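Local coordinates for conserved hypothetical protein (Agrobacterium tumefaciens, PDB 2FEX), which is of unknown function but belongs to the DJ-1/PfpI family, whose members include peptidases, chaperones and stress-response proteins, at the interface of chains A and B. Sequence-based numbering; all coordinates share one arbitrary frame. Chains: chain A/B, conserved hypothetical protein.

Contact 1: the interface of chains A and B. Residues chain A 46-50; chain B 8, 12, 34, 48, 50.
A:Val50 and B:Val50 pair as an antiparallel bridge where the short strands 49-51 of the two chains run past each other, and the carbonyl oxygen A:Lys49 O sits 3.3 Å from B:Val50 CA. Just ahead of this strand, A:Leu48 pushes its side chain into chain B. With CG anti to its carbonyl carbon (chi1 -64°), the branch carrying CD2 comes down on one face of the B:His34 imidazole, off centre toward the rim, with A:Leu48 CD2 3.4 Å from B:His34 NE2. This methyl over the face makes a CH-pi contact, and the two side chains cross at about a right angle. The same methyl meets B:Leu8 CD1 and B:Val50 CG1, both at 3.9 Å, while A:Leu48 CD1 turns toward its two-fold counterpart, at 4.0 Å from B:Leu48 CD1. B:Phe12, with B:Leu8 CD2 over the centre of its ring and B:Val50 CG2 at its edge, lies at the margin of the cluster and probably helps to position both. At the rim of the imidazole the link is polar and indirect: B:His34 ND1 binds water 1 in the ring plane at 2.9 Å, nearly straight (165° at H), and the water bonds to A:Gly47 O in turn. That carbonyl oxygen also accepts from the lysine amine A:Lys49 NZ at 2.8 Å, so it is held by its own chain and by the water. A:Lys49 NZ and B:His34 ND1 are 5.7 Å apart, near enough that the lysine may disfavour a positive imidazole. In the fold, the patch joins the 46-48 loop and strand 49-51 of chain A to the middle of strand 31-36, strand 49-51 and nearby loops of chain B.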
# COMPACT_ATOMS: atom_id res chain seq x y z
N GLY A 46 -0.24 2.42 9.21
CA GLY A 46 0.93 3.26 8.88
C GLY A 46 0.78 4.73 9.29
O GLY A 46 1.73 5.52 9.08
N GLY A 47 -0.33 5.07 9.97
CA GLY A 47 -0.54 6.43 10.48
C GLY A 47 -1.25 7.38 9.52
O GLY A 47 -1.48 8.54 9.91
N LEU A 48 -1.63 6.93 8.33
CA LEU A 48 -2.38 7.85 7.42
C LEU A 48 -3.70 8.25 8.10
O LEU A 48 -4.50 7.37 8.44
CB LEU A 48 -2.76 7.16 6.09
CG LEU A 48 -1.59 6.73 5.20
CD1 LEU A 48 -2.21 5.93 4.03
CD2 LEU A 48 -0.78 7.97 4.69
N LYS A 49 -3.98 9.56 8.14
CA LYS A 49 -5.31 10.03 8.63
C LYS A 49 -6.23 10.21 7.41
O LYS A 49 -6.08 11.16 6.64
CB LYS A 49 -5.14 11.36 9.40
CG LYS A 49 -4.14 11.32 10.58
CD LYS A 49 -4.23 10.07 11.39
CE LYS A 49 -3.32 10.17 12.64
NZ LYS A 49 -1.85 10.03 12.29
N VAL A 50 -7.11 9.24 7.19
CA VAL A 50 -7.92 9.20 5.98
C VAL A 50 -9.35 9.67 6.22
O VAL A 50 -10.03 9.15 7.14
CB VAL A 50 -7.96 7.76 5.45
CG1 VAL A 50 -8.81 7.73 4.17
CG2 VAL A 50 -6.47 7.25 5.21
N LEU B 8 4.48 12.79 1.42
CA LEU B 8 3.37 12.53 0.48
C LEU B 8 3.21 13.68 -0.50
O LEU B 8 3.79 14.79 -0.33
CB LEU B 8 2.01 12.36 1.28
CG LEU B 8 2.05 11.19 2.30
CD1 LEU B 8 0.72 11.16 3.11
CD2 LEU B 8 2.37 9.84 1.62
N PHE B 12 0.01 10.48 -4.83
CA PHE B 12 1.08 9.55 -4.39
C PHE B 12 0.67 8.09 -4.65
O PHE B 12 -0.55 7.73 -4.67
CB PHE B 12 1.54 9.74 -2.95
CG PHE B 12 0.54 9.26 -1.89
CD1 PHE B 12 0.64 7.97 -1.36
CD2 PHE B 12 -0.39 10.15 -1.35
CE1 PHE B 12 -0.24 7.51 -0.25
CE2 PHE B 12 -1.26 9.75 -0.30
CZ PHE B 12 -1.19 8.43 0.24
N HIS B 34 3.79 12.23 8.54
CA HIS B 34 3.45 12.43 7.14
C HIS B 34 3.44 13.91 6.84
O HIS B 34 2.99 14.75 7.66
CB HIS B 34 2.06 11.83 6.82
CG HIS B 34 2.07 10.34 6.76
ND1 HIS B 34 1.58 9.55 7.79
CD2 HIS B 34 2.48 9.51 5.79
CE1 HIS B 34 1.73 8.28 7.45
NE2 HIS B 34 2.22 8.22 6.22
N LEU B 48 -7.43 7.96 -1.69
CA LEU B 48 -7.45 8.19 -0.26
C LEU B 48 -7.20 9.67 -0.03
O LEU B 48 -6.17 10.21 -0.49
CB LEU B 48 -6.30 7.45 0.44
CG LEU B 48 -6.37 5.95 0.56
CD1 LEU B 48 -5.00 5.49 1.28
CD2 LEU B 48 -7.57 5.46 1.42
N VAL B 50 -5.85 12.15 2.50
CA VAL B 50 -5.01 12.02 3.64
C VAL B 50 -4.64 13.42 4.18
O VAL B 50 -4.24 14.33 3.41
CB VAL B 50 -3.68 11.34 3.23
CG1 VAL B 50 -2.75 11.28 4.43
CG2 VAL B 50 -3.96 9.88 2.71
O HOH W 1 0.33 10.96 10.06

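Contact 2: the interface of chains A and B. Residues chain A 22, 26-27; chain B 15, 45, 73.
The hydroxyl A:Ser26 OG donates to the backbone carbonyl B:Met45 O at 2.9 Å. It approaches from the side of the oxygen, with a C=O...donor angle of 109° and a tilt of 32° from the carbonyl plane. The serine sets OG anti to its own carbonyl carbon, beside the backbone N, which points the hydroxyl from the helix surface toward the partner chain. B:Met45, present as selenomethionine, also lies alongside the hydroxyl with its CB and CG: its backbone accepts the hydrogen bond while its side chain reaches forward and packs on the same helix. The bend at chi3 (70°) turns the tip so that B:Met45 CE lies 3.6 Å from A:Ser26 CB and 3.7 Å from A:Tyr27 CE2 on the phenol ring, the two side chains meeting at a slant. The same methyl lies in plane at the edge of the B:Trp15 indole, a contact within chain B that probably helps to position it. One helical turn before A:Ser26, the methyl A:Ala22 CB also meets that indole edge-on, 3.6 Å from B:Trp15 CZ3, and sits 3.9 Å from B:Met45 CB. At the far end of the patch A:Tyr27 and B:Leu73 slide past each other in opposite directions, bringing the phenol oxygen A:Tyr27 OH to 3.8 Å from the methyl B:Leu73 CD2. One face of helix 18-27 thus packs against loops of chain B, mostly through apolar groups, with the serine hydrogen bond among them. By holding the helix on those loops the site probably helps fix how the two chains are docked in the deposited assembly, if that is the biological dimer.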
# COMPACT_ATOMS: atom_id res chain seq x y z
N ALA A 22 -5.09 2.07 -6.40
CA ALA A 22 -4.28 2.97 -7.23
C ALA A 22 -4.37 2.59 -8.72
O ALA A 22 -4.50 3.47 -9.58
CB ALA A 22 -2.83 2.90 -6.76
N SER A 26 -6.38 5.05 -11.17
CA SER A 26 -5.45 5.88 -11.95
C SER A 26 -5.21 5.37 -13.35
O SER A 26 -4.95 6.18 -14.26
CB SER A 26 -4.13 6.16 -11.14
OG SER A 26 -4.47 6.99 -10.03
N TYR A 27 -5.33 4.06 -13.57
CA TYR A 27 -5.04 3.45 -14.88
C TYR A 27 -6.24 2.86 -15.62
O TYR A 27 -6.23 2.83 -16.84
CB TYR A 27 -3.91 2.42 -14.78
CG TYR A 27 -2.60 3.12 -14.45
CD1 TYR A 27 -2.15 4.17 -15.28
CD2 TYR A 27 -1.85 2.78 -13.35
CE1 TYR A 27 -0.97 4.85 -15.00
CE2 TYR A 27 -0.65 3.46 -13.05
CZ TYR A 27 -0.23 4.50 -13.88
OH TYR A 27 0.94 5.20 -13.67
N TRP B 15 0.77 2.13 -2.99
CA TRP B 15 1.44 0.90 -2.61
C TRP B 15 2.92 1.11 -2.22
O TRP B 15 3.56 0.14 -1.76
CB TRP B 15 1.37 -0.15 -3.72
CG TRP B 15 2.21 0.20 -4.96
CD1 TRP B 15 3.50 -0.19 -5.19
CD2 TRP B 15 1.84 1.07 -6.06
NE1 TRP B 15 3.97 0.37 -6.40
CE2 TRP B 15 2.97 1.14 -6.93
CE3 TRP B 15 0.67 1.76 -6.40
CZ2 TRP B 15 2.94 1.90 -8.11
CZ3 TRP B 15 0.65 2.52 -7.59
CH2 TRP B 15 1.77 2.55 -8.43
N MSE B 45 -3.19 8.24 -5.49
CA MSE B 45 -3.63 7.65 -6.76
C MSE B 45 -4.91 6.85 -6.58
O MSE B 45 -5.78 6.84 -7.47
CB MSE B 45 -2.53 6.73 -7.29
CG MSE B 45 -1.54 7.54 -8.10
SE MSE B 45 0.02 6.41 -8.63
CE MSE B 45 -0.91 5.36 -9.84
N LEU B 73 2.04 10.46 -9.36
CA LEU B 73 1.85 11.07 -10.72
C LEU B 73 2.24 12.54 -10.80
O LEU B 73 2.11 13.16 -11.88
CB LEU B 73 0.38 10.93 -11.17
CG LEU B 73 -0.13 9.50 -11.14
CD1 LEU B 73 -1.60 9.47 -11.54
CD2 LEU B 73 0.80 8.58 -12.02

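Contact 1 and contact 2 have C-alpha centres about 14 Å apart and belong to one two-fold interface, so each recurs with the chains exchanged. They share no residue, but the stretch 45-50 serves both: its first residue in chain B receives the helix in contact 2, while residues 46-50 of chain A and 48 and 50 of chain B belong to contact 1. Loop residues 12 and 15 of chain B are likewise split between them. A bridge between equivalent residues and helix packing repeated by the two-fold would hold the chains together, consistent with a dimer, although the structure alone does not prove one in solution.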